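Local coordinates for protein Endonuclease/exonuclease/phosphatase (Leptotrichia buccalis C-1013-b, PDB 3TEB) that binds magnesium and probably cleaves phosphate ester bonds as a hydrolase of the DNase I-like endonuclease/exonuclease/phosphatase family, at residues Arg28-Lys33 with Glu67-Tyr72; Tyr110-Gln115 with Gly155-Thr160; His101-Glu106 with Val126-Asn131; Leu196-Val201 with Tyr230-Lys235. All coordinates share one frame; numbering follows the deposited sequence.

Contact 1. Residues Arg28-Lys33 with Glu67-Tyr72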
loop_
_atom_site.group_PDB
_atom_site.type_symbol
_atom_site.label_atom_id
_atom_site.label_comp_id
_atom_site.label_asym_id
_atom_site.label_seq_id
_atom_site.Cartn_x
_atom_site.Cartn_y
_atom_site.Cartn_z
ATOM N N ARG A 28 -8.609 -7.431 13.369
ATOM C CA ARG A 28 -9.883 -8.168 13.299
ATOM C C ARG A 28 -10.441 -8.344 11.885
ATOM O O ARG A 28 -11.010 -9.390 11.554
ATOM C CB ARG A 28 -10.954 -7.459 14.124
ATOM C CG ARG A 28 -10.858 -7.658 15.613
ATOM C CD ARG A 28 -11.992 -6.915 16.329
ATOM N NE ARG A 28 -12.009 -7.205 17.762
ATOM C CZ ARG A 28 -12.500 -8.322 18.295
ATOM N NH1 ARG A 28 -13.018 -9.268 17.519
ATOM N NH2 ARG A 28 -12.466 -8.501 19.608
ATOM N N THR A 29 -10.304 -7.297 11.076
ATOM C CA THR A 29 -10.827 -7.279 9.725
ATOM C C THR A 29 -10.012 -8.220 8.871
ATOM O O THR A 29 -10.559 -9.146 8.289
ATOM C CB THR A 29 -10.770 -5.870 9.106
ATOM O OG1 THR A 29 -11.361 -4.918 10.001
ATOM C CG2 THR A 29 -11.502 -5.842 7.762
ATOM N N ILE A 30 -8.706 -7.986 8.795
ATOM C CA ILE A 30 -7.805 -8.865 8.064
ATOM C C ILE A 30 -8.100 -10.319 8.440
ATOM O O ILE A 30 -8.171 -11.186 7.567
ATOM C CB ILE A 30 -6.336 -8.498 8.333
ATOM C CG1 ILE A 30 -6.052 -7.083 7.794
ATOM C CG2 ILE A 30 -5.397 -9.535 7.724
ATOM C CD1 ILE A 30 -4.644 -6.544 8.062
ATOM N N ALA A 31 -8.327 -10.565 9.730
ATOM C CA ALA A 31 -8.647 -11.894 10.232
ATOM C C ALA A 31 -9.896 -12.521 9.607
ATOM O O ALA A 31 -9.869 -13.683 9.217
ATOM C CB ALA A 31 -8.756 -11.873 11.735
ATOM N N GLU A 32 -10.983 -11.757 9.513
ATOM C CA GLU A 32 -12.240 -12.259 8.940
ATOM C C GLU A 32 -12.080 -12.495 7.453
ATOM O O GLU A 32 -12.498 -13.529 6.936
ATOM C CB GLU A 32 -13.391 -11.270 9.118
ATOM C CG GLU A 32 -13.793 -10.918 10.558
ATOM C CD GLU A 32 -14.856 -9.787 10.605
ATOM O OE1 GLU A 32 -15.178 -9.227 9.523
ATOM O OE2 GLU A 32 -15.367 -9.458 11.712
ATOM N N LYS A 33 -11.463 -11.528 6.777
ATOM C CA LYS A 33 -11.441 -11.476 5.319
ATOM C C LYS A 33 -10.385 -12.376 4.695
ATOM O O LYS A 33 -10.528 -12.819 3.542
ATOM C CB LYS A 33 -11.309 -10.028 4.840
ATOM C CG LYS A 33 -12.548 -9.222 5.186
ATOM C CD LYS A 33 -13.019 -8.339 4.050
ATOM C CE LYS A 33 -14.541 -8.164 4.095
ATOM N NZ LYS A 33 -14.959 -6.876 3.451
ATOM N N GLU A 67 1.335 -9.126 15.332
ATOM C CA GLU A 67 1.174 -9.797 16.622
ATOM C C GLU A 67 -0.264 -9.764 17.108
ATOM O O GLU A 67 -0.729 -10.706 17.746
ATOM C CB GLU A 67 2.124 -9.241 17.676
ATOM C CG GLU A 67 3.437 -10.010 17.721
ATOM C CD GLU A 67 4.427 -9.514 18.798
ATOM O OE1 GLU A 67 5.525 -10.123 18.902
ATOM O OE2 GLU A 67 4.133 -8.534 19.532
ATOM N N THR A 68 -0.968 -8.682 16.786
ATOM C CA THR A 68 -2.392 -8.555 17.097
ATOM C C THR A 68 -3.204 -9.490 16.217
ATOM O O THR A 68 -4.165 -10.096 16.666
ATOM C CB THR A 68 -2.892 -7.112 16.898
ATOM O OG1 THR A 68 -2.072 -6.221 17.658
ATOM C CG2 THR A 68 -4.341 -6.962 17.348
ATOM N N LEU A 69 -2.804 -9.606 14.960
ATOM C CA LEU A 69 -3.480 -10.475 14.027
ATOM C C LEU A 69 -3.485 -11.907 14.540
ATOM O O LEU A 69 -4.464 -12.622 14.366
ATOM C CB LEU A 69 -2.800 -10.375 12.671
ATOM C CG LEU A 69 -3.393 -11.114 11.480
ATOM C CD1 LEU A 69 -4.918 -10.953 11.379
ATOM C CD2 LEU A 69 -2.700 -10.633 10.217
ATOM N N GLN A 70 -2.400 -12.309 15.197
ATOM C CA GLN A 70 -2.252 -13.670 15.717
ATOM C C GLN A 70 -3.269 -13.986 16.783
ATOM O O GLN A 70 -3.482 -15.145 17.100
ATOM C CB GLN A 70 -0.862 -13.885 16.305
ATOM C CG GLN A 70 0.254 -14.073 15.273
ATOM C CD GLN A 70 1.645 -13.903 15.895
ATOM O OE1 GLN A 70 1.815 -14.047 17.119
ATOM N NE2 GLN A 70 2.641 -13.585 15.057
ATOM N N LYS A 71 -3.888 -12.951 17.333
ATOM C CA LYS A 71 -4.878 -13.081 18.396
ATOM C C LYS A 71 -6.192 -13.594 17.834
ATOM O O LYS A 71 -6.981 -14.199 18.547
ATOM C CB LYS A 71 -5.134 -11.697 18.980
ATOM C CG LYS A 71 -4.971 -11.529 20.464
ATOM C CD LYS A 71 -4.954 -10.030 20.765
ATOM C CE LYS A 71 -4.505 -9.725 22.189
ATOM N NZ LYS A 71 -3.800 -8.420 22.223
ATOM N N TYR A 72 -6.419 -13.341 16.548
ATOM C CA TYR A 72 -7.705 -13.617 15.913
ATOM C C TYR A 72 -7.683 -14.679 14.808
ATOM O O TYR A 72 -8.742 -15.099 14.366
ATOM C CB TYR A 72 -8.326 -12.315 15.382
ATOM C CG TYR A 72 -8.481 -11.236 16.435
ATOM C CD1 TYR A 72 -9.384 -11.387 17.485
ATOM C CD2 TYR A 72 -7.722 -10.064 16.382
ATOM C CE1 TYR A 72 -9.523 -10.405 18.465
ATOM C CE2 TYR A 72 -7.852 -9.071 17.360
ATOM C CZ TYR A 72 -8.754 -9.251 18.397
ATOM O OH TYR A 72 -8.901 -8.288 19.368
#
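Ala31 is the small bump here, its CB entering the hollow between Leu69 and Tyr72 where the two helices meet. The methyl meets Tyr72 CB at 3.7 Å and, roughly at right angles to that, Leu69 CD1 at 4.0 Å, and with so small a side chain between them the backbones come close together. Deeper in, Ile30 CG2 lies against both branches of Leu69, 3.8 Å from CD2 and 3.9 Å from CD1, and the two side chains run at about a right angle. CG of Leu69 stands anti to the backbone N (chi1 -175°), and from there the two methyls face helix 19-33; CD1 also lies against the amide of Ala31.

Toward the surface the filling is done by Arg28. Its chain, extended from CG to NE, passes obliquely over the ring of Tyr72: CG sits over one face, 3.9 Å from the ring centroid and 16° off the normal, a CH-pi contact, while Lys71 CB backs the opposite face. Farther out, Tyr72 CE1 lies over the centre of the guanidinium, with the two planes 38° apart. No hydrogen bond crosses between the segments; instead Asp24 holds both polar ends, one carboxylate oxygen salt-bridged to Arg28 NE and the other hydrogen-bonded to Tyr72 OH.

This is helix-to-helix packing, 19-33 against 61-69 and the turn that follows it. Thr68 continues the interface toward earlier turns of helix 19-33, against Ile23, Asp24 and Ala27. Helix 19-33 is tied in turn to strand 259-264 by the salt bridge from Lys33 to Glu261.

Contact 2. Residues Tyr110-Gln115 with Gly155-Thr160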
loop_
_atom_site.group_PDB
_atom_site.type_symbol
_atom_site.label_atom_id
_atom_site.label_comp_id
_atom_site.label_asym_id
_atom_site.label_seq_id
_atom_site.Cartn_x
_atom_site.Cartn_y
_atom_site.Cartn_z
ATOM N N TYR A 110 14.692 2.282 -3.909
ATOM C CA TYR A 110 14.183 3.626 -4.116
ATOM C C TYR A 110 13.630 3.767 -5.503
ATOM O O TYR A 110 14.310 3.473 -6.486
ATOM C CB TYR A 110 15.271 4.677 -3.890
ATOM C CG TYR A 110 15.538 4.935 -2.421
ATOM C CD1 TYR A 110 14.641 5.668 -1.657
ATOM C CD2 TYR A 110 16.674 4.425 -1.791
ATOM C CE1 TYR A 110 14.877 5.891 -0.315
ATOM C CE2 TYR A 110 16.915 4.641 -0.456
ATOM C CZ TYR A 110 16.016 5.372 0.287
ATOM O OH TYR A 110 16.233 5.597 1.634
ATOM N N CYS A 111 12.388 4.218 -5.592
ATOM C CA CYS A 111 11.817 4.561 -6.879
ATOM C C CYS A 111 12.030 6.049 -7.209
ATOM O O CYS A 111 11.626 6.529 -8.266
ATOM C CB CYS A 111 10.336 4.214 -6.891
ATOM S SG CYS A 111 9.341 5.388 -5.976
ATOM N N THR A 112 12.667 6.783 -6.311
ATOM C CA THR A 112 12.841 8.212 -6.505
ATOM C C THR A 112 14.295 8.572 -6.805
ATOM O O THR A 112 15.206 7.770 -6.588
ATOM C CB THR A 112 12.357 8.972 -5.268
ATOM O OG1 THR A 112 12.999 8.437 -4.107
ATOM C CG2 THR A 112 10.871 8.797 -5.107
ATOM N N PHE A 113 14.511 9.775 -7.320
ATOM C CA PHE A 113 15.863 10.274 -7.480
ATOM C C PHE A 113 16.522 10.497 -6.108
ATOM O O PHE A 113 17.669 10.086 -5.890
ATOM C CB PHE A 113 15.882 11.552 -8.312
ATOM C CG PHE A 113 17.255 12.134 -8.489
ATOM C CD1 PHE A 113 18.098 11.662 -9.490
ATOM C CD2 PHE A 113 17.708 13.152 -7.645
ATOM C CE1 PHE A 113 19.373 12.188 -9.655
ATOM C CE2 PHE A 113 18.986 13.698 -7.799
ATOM C CZ PHE A 113 19.820 13.214 -8.813
ATOM N N ALA A 114 15.798 11.147 -5.196
ATOM C CA ALA A 114 16.235 11.282 -3.808
ATOM C C ALA A 114 16.334 9.909 -3.164
ATOM O O ALA A 114 15.421 9.093 -3.301
ATOM C CB ALA A 114 15.262 12.126 -3.037
ATOM N N GLN A 115 17.439 9.657 -2.469
ATOM C CA GLN A 115 17.661 8.380 -1.802
ATOM C C GLN A 115 18.307 8.550 -0.437
ATOM O O GLN A 115 18.902 7.619 0.084
ATOM C CB GLN A 115 18.555 7.504 -2.662
ATOM C CG GLN A 115 17.950 7.188 -3.976
ATOM C CD GLN A 115 18.882 6.486 -4.901
ATOM O OE1 GLN A 115 19.886 5.934 -4.486
ATOM N NE2 GLN A 115 18.550 6.494 -6.167
ATOM N N GLY A 155 6.346 10.260 -13.522
ATOM C CA GLY A 155 6.516 9.366 -14.654
ATOM C C GLY A 155 7.755 8.502 -14.512
ATOM O O GLY A 155 7.658 7.272 -14.450
ATOM N N LYS A 156 8.916 9.156 -14.449
ATOM C CA LYS A 156 10.211 8.500 -14.270
ATOM C C LYS A 156 10.201 7.507 -13.112
ATOM O O LYS A 156 10.671 6.378 -13.239
ATOM C CB LYS A 156 11.303 9.545 -14.020
ATOM C CG LYS A 156 11.955 10.153 -15.270
ATOM C CD LYS A 156 13.416 10.555 -14.950
ATOM C CE LYS A 156 14.051 11.445 -16.026
ATOM N NZ LYS A 156 13.521 12.846 -15.971
ATOM N N ASN A 157 9.662 7.942 -11.982
ATOM C CA ASN A 157 9.605 7.107 -10.791
ATOM C C ASN A 157 8.838 5.814 -11.032
ATOM O O ASN A 157 9.310 4.724 -10.670
ATOM C CB ASN A 157 9.009 7.881 -9.615
ATOM C CG ASN A 157 9.892 9.034 -9.161
ATOM O OD1 ASN A 157 11.026 9.183 -9.614
ATOM N ND2 ASN A 157 9.369 9.859 -8.261
ATOM N N ILE A 158 7.667 5.938 -11.655
ATOM C CA ILE A 158 6.868 4.768 -11.986
ATOM C C ILE A 158 7.631 3.850 -12.954
ATOM O O ILE A 158 7.638 2.626 -12.778
ATOM C CB ILE A 158 5.464 5.151 -12.508
ATOM C CG1 ILE A 158 4.616 5.688 -11.356
ATOM C CG2 ILE A 158 4.768 3.947 -13.147
ATOM C CD1 ILE A 158 3.296 6.232 -11.764
ATOM N N GLN A 159 8.299 4.445 -13.943
ATOM C CA GLN A 159 9.167 3.687 -14.837
ATOM C C GLN A 159 10.243 2.895 -14.060
ATOM O O GLN A 159 10.499 1.732 -14.370
ATOM C CB GLN A 159 9.795 4.591 -15.906
ATOM C CG GLN A 159 8.866 4.970 -17.061
ATOM C CD GLN A 159 8.202 3.757 -17.758
ATOM O OE1 GLN A 159 6.982 3.741 -17.966
ATOM N NE2 GLN A 159 9.007 2.749 -18.121
ATOM N N THR A 160 10.855 3.506 -13.046
ATOM C CA THR A 160 11.779 2.770 -12.185
ATOM C C THR A 160 11.123 1.542 -11.545
ATOM O O THR A 160 11.716 0.471 -11.533
ATOM C CB THR A 160 12.377 3.661 -11.085
ATOM O OG1 THR A 160 13.012 4.785 -11.684
ATOM C CG2 THR A 160 13.401 2.903 -10.255
#
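Tyr110 starts the contact with its carbonyl, whose O lies 3.9 Å from Thr160 CG2; its ring leads off from the helix and takes Gln115 CA over its centre, so the 110-115 segment curls back on itself. Next comes Cys111, where the backbone does the touching. Its O points at Asn157, with a CA-H...O contact of 3.3 Å from Asn157 CA. The modelled Asn157 OD1 also lies close to that oxygen, but both are acceptors and no hydrogen bond results, so the detail is doubtful at this resolution. The CB of Cys111 rests 3.9 Å from Asn157 O.

Thr112 sends CG2 to the amide end of Asn157, 3.7 Å from the atom modelled as ND2 and under the same doubt, the two side chains crossing obliquely. Its OG1, set between the backbone N and the carbonyl carbon (chi1 53°), donates to Ala114 O at 2.6 Å and accepts from Arg123 N, which fixes the bend. At Phe113 and Ala114 the successive backbone amides are gripped by the two carboxylate oxygens of Glu152, ahead of the helix.

The contact lays the start of the loop leaving strand 105-110 against helix 154-162, while Cys111 pairs with Arg123 beside strand 124-132.

Contact 3. Residues His101-Glu106 with Val126-Asn131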
loop_
_atom_site.group_PDB
_atom_site.type_symbol
_atom_site.label_atom_id
_atom_site.label_comp_id
_atom_site.label_asym_id
_atom_site.label_seq_id
_atom_site.Cartn_x
_atom_site.Cartn_y
_atom_site.Cartn_z
ATOM N N HIS A 101 0.786 -15.928 1.804
ATOM C CA HIS A 101 1.564 -16.812 0.947
ATOM C C HIS A 101 3.050 -16.703 1.171
ATOM O O HIS A 101 3.555 -15.637 1.484
ATOM C CB HIS A 101 1.308 -16.464 -0.508
ATOM C CG HIS A 101 -0.128 -16.560 -0.902
ATOM N ND1 HIS A 101 -0.776 -17.766 -1.058
ATOM C CD2 HIS A 101 -1.041 -15.601 -1.173
ATOM C CE1 HIS A 101 -2.032 -17.544 -1.407
ATOM N NE2 HIS A 101 -2.219 -16.237 -1.479
ATOM N N LYS A 102 3.755 -17.809 0.976
ATOM C CA LYS A 102 5.215 -17.798 0.943
ATOM C C LYS A 102 5.700 -17.176 -0.367
ATOM O O LYS A 102 4.935 -17.102 -1.326
ATOM C CB LYS A 102 5.741 -19.210 1.134
ATOM C CG LYS A 102 5.410 -19.726 2.509
ATOM C CD LYS A 102 5.860 -21.149 2.750
ATOM C CE LYS A 102 5.693 -21.477 4.239
ATOM N NZ LYS A 102 5.776 -22.948 4.509
ATOM N N ILE A 103 6.947 -16.713 -0.415
ATOM C CA ILE A 103 7.400 -15.907 -1.562
ATOM C C ILE A 103 8.660 -16.419 -2.279
ATOM O O ILE A 103 9.493 -17.096 -1.670
ATOM C CB ILE A 103 7.620 -14.428 -1.162
ATOM C CG1 ILE A 103 8.671 -14.327 -0.059
ATOM C CG2 ILE A 103 6.318 -13.796 -0.735
ATOM C CD1 ILE A 103 9.407 -13.025 -0.048
ATOM N N LYS A 104 8.792 -16.073 -3.568
ATOM C CA LYS A 104 9.969 -16.441 -4.388
ATOM C C LYS A 104 11.038 -15.356 -4.339
ATOM O O LYS A 104 12.213 -15.653 -4.483
ATOM C CB LYS A 104 9.592 -16.664 -5.866
ATOM C CG LYS A 104 8.461 -17.626 -6.123
ATOM C CD LYS A 104 8.946 -19.087 -6.249
ATOM C CE LYS A 104 9.161 -19.507 -7.735
ATOM N NZ LYS A 104 8.644 -20.890 -7.980
ATOM N N ALA A 105 10.621 -14.097 -4.180
ATOM C CA ALA A 105 11.531 -12.952 -4.233
ATOM C C ALA A 105 11.009 -11.791 -3.389
ATOM O O ALA A 105 9.824 -11.725 -3.080
ATOM C CB ALA A 105 11.755 -12.510 -5.679
ATOM N N GLU A 106 11.904 -10.888 -3.013
ATOM C CA GLU A 106 11.571 -9.716 -2.222
ATOM C C GLU A 106 12.548 -8.638 -2.614
ATOM O O GLU A 106 13.737 -8.888 -2.710
ATOM C CB GLU A 106 11.741 -10.005 -0.727
ATOM C CG GLU A 106 11.077 -8.977 0.205
ATOM C CD GLU A 106 12.003 -7.829 0.701
ATOM O OE1 GLU A 106 13.120 -7.645 0.156
ATOM O OE2 GLU A 106 11.601 -7.098 1.652
ATOM N N VAL A 126 8.479 -1.610 -1.616
ATOM C CA VAL A 126 8.647 -3.006 -1.252
ATOM C C VAL A 126 7.931 -3.869 -2.272
ATOM O O VAL A 126 6.733 -3.674 -2.524
ATOM C CB VAL A 126 8.112 -3.310 0.150
ATOM C CG1 VAL A 126 8.177 -4.793 0.442
ATOM C CG2 VAL A 126 8.942 -2.594 1.146
ATOM N N SER A 127 8.662 -4.812 -2.867
ATOM C CA SER A 127 8.046 -5.770 -3.770
ATOM C C SER A 127 8.149 -7.186 -3.245
ATOM O O SER A 127 9.062 -7.527 -2.495
ATOM C CB SER A 127 8.620 -5.676 -5.173
ATOM O OG SER A 127 9.874 -6.310 -5.244
ATOM N N ILE A 128 7.195 -7.997 -3.679
ATOM C CA ILE A 128 7.044 -9.366 -3.265
ATOM C C ILE A 128 6.724 -10.208 -4.520
ATOM O O ILE A 128 5.971 -9.771 -5.393
ATOM C CB ILE A 128 5.981 -9.426 -2.114
ATOM C CG1 ILE A 128 6.516 -10.214 -0.951
ATOM C CG2 ILE A 128 4.589 -9.896 -2.527
ATOM C CD1 ILE A 128 7.716 -9.552 -0.367
ATOM N N THR A 129 7.331 -11.385 -4.652
ATOM C CA THR A 129 6.941 -12.294 -5.734
ATOM C C THR A 129 6.282 -13.569 -5.189
ATOM O O THR A 129 6.901 -14.331 -4.446
ATOM C CB THR A 129 8.125 -12.608 -6.685
ATOM O OG1 THR A 129 8.731 -11.380 -7.092
ATOM C CG2 THR A 129 7.657 -13.331 -7.933
ATOM N N ILE A 130 5.019 -13.773 -5.549
ATOM C CA ILE A 130 4.292 -14.968 -5.164
ATOM C C ILE A 130 4.084 -15.798 -6.390
ATOM O O ILE A 130 3.683 -15.287 -7.437
ATOM C CB ILE A 130 2.859 -14.670 -4.674
ATOM C CG1 ILE A 130 2.782 -13.408 -3.790
ATOM C CG2 ILE A 130 2.243 -15.917 -4.019
ATOM C CD1 ILE A 130 2.826 -13.668 -2.322
ATOM N N ASN A 131 4.350 -17.090 -6.258
ATOM C CA ASN A 131 3.926 -18.054 -7.245
ATOM C C ASN A 131 2.499 -18.469 -6.921
ATOM O O ASN A 131 2.228 -19.038 -5.864
ATOM C CB ASN A 131 4.854 -19.261 -7.246
ATOM C CG ASN A 131 4.492 -20.260 -8.310
ATOM O OD1 ASN A 131 4.171 -21.404 -8.009
ATOM N ND2 ASN A 131 4.514 -19.829 -9.563
HETATM O O HOH W 1 5.805 -18.293 -3.876
#
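Ile103 and Glu106 lie against Ile128 in an antiparallel strand pairing where the chain enters strand 105-110, an end strand of its sheet, beside strand 124-132. Two backbone bonds hold it: Lys104 N to Thr129 O at 2.7 Å and Thr129 N to Ala105 O at 3.0 Å, so Thr129 bonds Lys104 through its O and Ala105 through its N. Farther along, Glu106 pairs with Ile128 as a non-hydrogen-bonded pair, and a water links Lys102 O to Asn131 N.

Ile103 packs across Ile128 and Ile130, its CG2 meeting Ile128 CG1 at 3.6 Å and Ile130 CD1 at 3.8 Å, while Ile128 CD1 turns to Glu106 CG at 3.5 Å. His101 closes the row, its CB 3.7 Å from Ile130 CD1, its ring end tied by NE2 to Asp36. On the sheet face away from Glu106 and Ile128, Ala105 CB touches Thr129 OG1.

From Val126, Ile128 and Ile130 the packing goes on to residues of strands 78-84 and 91-99 in the second sheet, the sheet-on-sheet beta sandwich characteristic of the DNase I-like fold.

Contact 4. Residues Leu196-Val201 with Tyr230-Lys235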
loop_
_atom_site.group_PDB
_atom_site.type_symbol
_atom_site.label_atom_id
_atom_site.label_comp_id
_atom_site.label_asym_id
_atom_site.label_seq_id
_atom_site.Cartn_x
_atom_site.Cartn_y
_atom_site.Cartn_z
ATOM N N LEU A 196 -0.257 1.348 -17.405
ATOM C CA LEU A 196 -0.957 0.905 -16.212
ATOM C C LEU A 196 -2.459 0.864 -16.390
ATOM O O LEU A 196 -3.047 1.740 -17.027
ATOM C CB LEU A 196 -0.608 1.803 -15.040
ATOM C CG LEU A 196 0.773 1.571 -14.438
ATOM C CD1 LEU A 196 0.965 2.485 -13.250
ATOM C CD2 LEU A 196 0.950 0.125 -14.019
ATOM N N PHE A 197 -3.067 -0.168 -15.812
ATOM C CA PHE A 197 -4.514 -0.332 -15.787
ATOM C C PHE A 197 -5.026 -0.180 -14.352
ATOM O O PHE A 197 -4.443 -0.714 -13.409
ATOM C CB PHE A 197 -4.903 -1.697 -16.360
ATOM C CG PHE A 197 -4.477 -1.903 -17.792
ATOM C CD1 PHE A 197 -5.364 -1.668 -18.837
ATOM C CD2 PHE A 197 -3.187 -2.337 -18.098
ATOM C CE1 PHE A 197 -4.974 -1.860 -20.166
ATOM C CE2 PHE A 197 -2.790 -2.527 -19.426
ATOM C CZ PHE A 197 -3.686 -2.289 -20.456
ATOM N N ASP A 198 -6.118 0.550 -14.197
ATOM C CA ASP A 198 -6.669 0.874 -12.891
ATOM C C ASP A 198 -7.810 -0.075 -12.535
ATOM O O ASP A 198 -8.874 -0.025 -13.165
ATOM C CB ASP A 198 -7.172 2.319 -12.940
ATOM C CG ASP A 198 -7.776 2.792 -11.634
ATOM O OD1 ASP A 198 -8.107 3.990 -11.581
ATOM O OD2 ASP A 198 -7.920 2.007 -10.671
ATOM N N THR A 199 -7.610 -0.910 -11.512
ATOM C CA THR A 199 -8.615 -1.916 -11.130
ATOM C C THR A 199 -9.958 -1.338 -10.716
ATOM O O THR A 199 -10.984 -2.007 -10.847
ATOM C CB THR A 199 -8.142 -2.854 -10.024
ATOM O OG1 THR A 199 -7.892 -2.105 -8.837
ATOM C CG2 THR A 199 -6.886 -3.568 -10.439
ATOM N N TYR A 200 -9.964 -0.105 -10.220
ATOM C CA TYR A 200 -11.227 0.563 -9.938
ATOM C C TYR A 200 -12.079 0.642 -11.212
ATOM O O TYR A 200 -13.239 0.223 -11.221
ATOM C CB TYR A 200 -11.029 1.955 -9.315
ATOM C CG TYR A 200 -12.349 2.672 -9.082
ATOM C CD1 TYR A 200 -13.214 2.264 -8.070
ATOM C CD2 TYR A 200 -12.752 3.732 -9.899
ATOM C CE1 TYR A 200 -14.436 2.901 -7.869
ATOM C CE2 TYR A 200 -13.976 4.381 -9.702
ATOM C CZ TYR A 200 -14.809 3.957 -8.685
ATOM O OH TYR A 200 -16.016 4.582 -8.482
ATOM N N VAL A 201 -11.480 1.164 -12.281
ATOM C CA VAL A 201 -12.161 1.326 -13.566
ATOM C C VAL A 201 -12.573 -0.032 -14.148
ATOM O O VAL A 201 -13.703 -0.204 -14.596
ATOM C CB VAL A 201 -11.276 2.099 -14.581
ATOM C CG1 VAL A 201 -12.036 2.357 -15.888
ATOM C CG2 VAL A 201 -10.743 3.416 -13.961
ATOM N N TYR A 230 -4.726 3.820 -4.887
ATOM C CA TYR A 230 -5.068 2.981 -6.036
ATOM C C TYR A 230 -4.539 1.567 -5.957
ATOM O O TYR A 230 -3.687 1.249 -5.137
ATOM C CB TYR A 230 -4.518 3.584 -7.324
ATOM C CG TYR A 230 -4.936 4.996 -7.618
ATOM C CD1 TYR A 230 -6.063 5.258 -8.390
ATOM C CD2 TYR A 230 -4.188 6.073 -7.149
ATOM C CE1 TYR A 230 -6.444 6.558 -8.684
ATOM C CE2 TYR A 230 -4.558 7.377 -7.430
ATOM C CZ TYR A 230 -5.684 7.612 -8.202
ATOM O OH TYR A 230 -6.051 8.905 -8.485
ATOM N N ILE A 231 -5.058 0.728 -6.843
ATOM C CA ILE A 231 -4.445 -0.542 -7.167
ATOM C C ILE A 231 -4.350 -0.643 -8.699
ATOM O O ILE A 231 -5.354 -0.826 -9.387
ATOM C CB ILE A 231 -5.190 -1.717 -6.504
ATOM C CG1 ILE A 231 -4.891 -1.718 -5.008
ATOM C CG2 ILE A 231 -4.739 -3.052 -7.081
ATOM C CD1 ILE A 231 -5.911 -2.416 -4.181
ATOM N N PHE A 232 -3.134 -0.474 -9.217
ATOM C CA PHE A 232 -2.860 -0.529 -10.647
ATOM C C PHE A 232 -2.332 -1.897 -11.037
ATOM O O PHE A 232 -1.874 -2.673 -10.191
ATOM C CB PHE A 232 -1.821 0.525 -11.050
ATOM C CG PHE A 232 -2.273 1.939 -10.851
ATOM C CD1 PHE A 232 -3.332 2.460 -11.589
ATOM C CD2 PHE A 232 -1.627 2.763 -9.943
ATOM C CE1 PHE A 232 -3.754 3.777 -11.400
ATOM C CE2 PHE A 232 -2.033 4.077 -9.754
ATOM C CZ PHE A 232 -3.102 4.585 -10.481
ATOM N N SER A 233 -2.365 -2.165 -12.336
ATOM C CA SER A 233 -1.965 -3.433 -12.906
ATOM C C SER A 233 -1.212 -3.138 -14.202
ATOM O O SER A 233 -1.514 -2.147 -14.868
ATOM C CB SER A 233 -3.226 -4.235 -13.207
ATOM O OG SER A 233 -2.923 -5.586 -13.489
ATOM N N ASN A 234 -0.240 -3.978 -14.565
ATOM C CA ASN A 234 0.482 -3.810 -15.834
ATOM C C ASN A 234 -0.181 -4.562 -16.967
ATOM O O ASN A 234 0.226 -4.452 -18.118
ATOM C CB ASN A 234 1.941 -4.249 -15.712
ATOM C CG ASN A 234 2.090 -5.732 -15.432
ATOM O OD1 ASN A 234 1.213 -6.360 -14.837
ATOM N ND2 ASN A 234 3.219 -6.295 -15.839
ATOM N N LYS A 235 -1.192 -5.345 -16.615
ATOM C CA LYS A 235 -1.970 -6.115 -17.564
ATOM C C LYS A 235 -3.430 -5.895 -17.236
ATOM O O LYS A 235 -3.766 -5.515 -16.117
ATOM C CB LYS A 235 -1.674 -7.611 -17.428
ATOM C CG LYS A 235 -0.230 -8.064 -17.640
ATOM C CD LYS A 235 -0.225 -9.572 -17.824
ATOM C CE LYS A 235 0.986 -10.248 -17.222
ATOM N NZ LYS A 235 2.165 -10.273 -18.119
#
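Thr199 grips Ile231 O with two bonds: the oxygen accepts from Thr199 N at 3.1 Å, nearly in line with the carbonyl, and from Thr199 OG1 at 2.9 Å. Both donors reach one oxygen because OG1 stands between the backbone N and the carbonyl carbon (chi1 63°), close to the amide. Next to it, Phe197 and Ser233 form an antiparallel hydrogen-bonded pair, Phe197 N to Ser233 O at 2.7 Å and Ser233 N to Phe197 O at 2.8 Å, the latter more bent.

Around this backbone core, Leu196 CD1 packs on Phe232 CB at 4.1 Å, and Asp198 CB meets Phe232 CE1 at 4.0 Å. The Phe197 ring turns an edge to Ser233 O.

A second shell sets these groups. Asp198 N-caps the short helix that follows, OD2 taking Tyr200 N at 3.0 Å from above the carboxylate plane, while OD1 is salt-bridged to Arg227 and hydrogen-bonded to Tyr188. Ser233 OG bonds Lys235 O and holds the turn.

Strand 197-198 thus joins strand 225-233, which is also paired with 170-174. Leu196 and Phe232 pack on helix 185-192, and Thr199 and Ile231 on strand 259-264 of the other sheet.

Overall arrangement
Along the chain contact 1 closes first; contacts 3 and 2 then alternate, strand 105-110 and the loop after it supplying a partner to each; contact 4 comes last. Contacts 1 and 2 lie on opposite sides of the chain's centre, 34 Å between their centres. Contacts 3 and 4 belong to one branched sheet, with about 19 Å between their centres, whereas contact 1 joins two helices and contact 2 a loop and a helix. Contacts 2 and 3 adjoin in the sequence; across space contacts 2 and 4 touch, where Ile158 CG2 packs on Leu196 CD1 at 4.1 Å. All four lie away from the magnesium-binding Glu42 and Asp256; they join strands, helices and a loop of the fold.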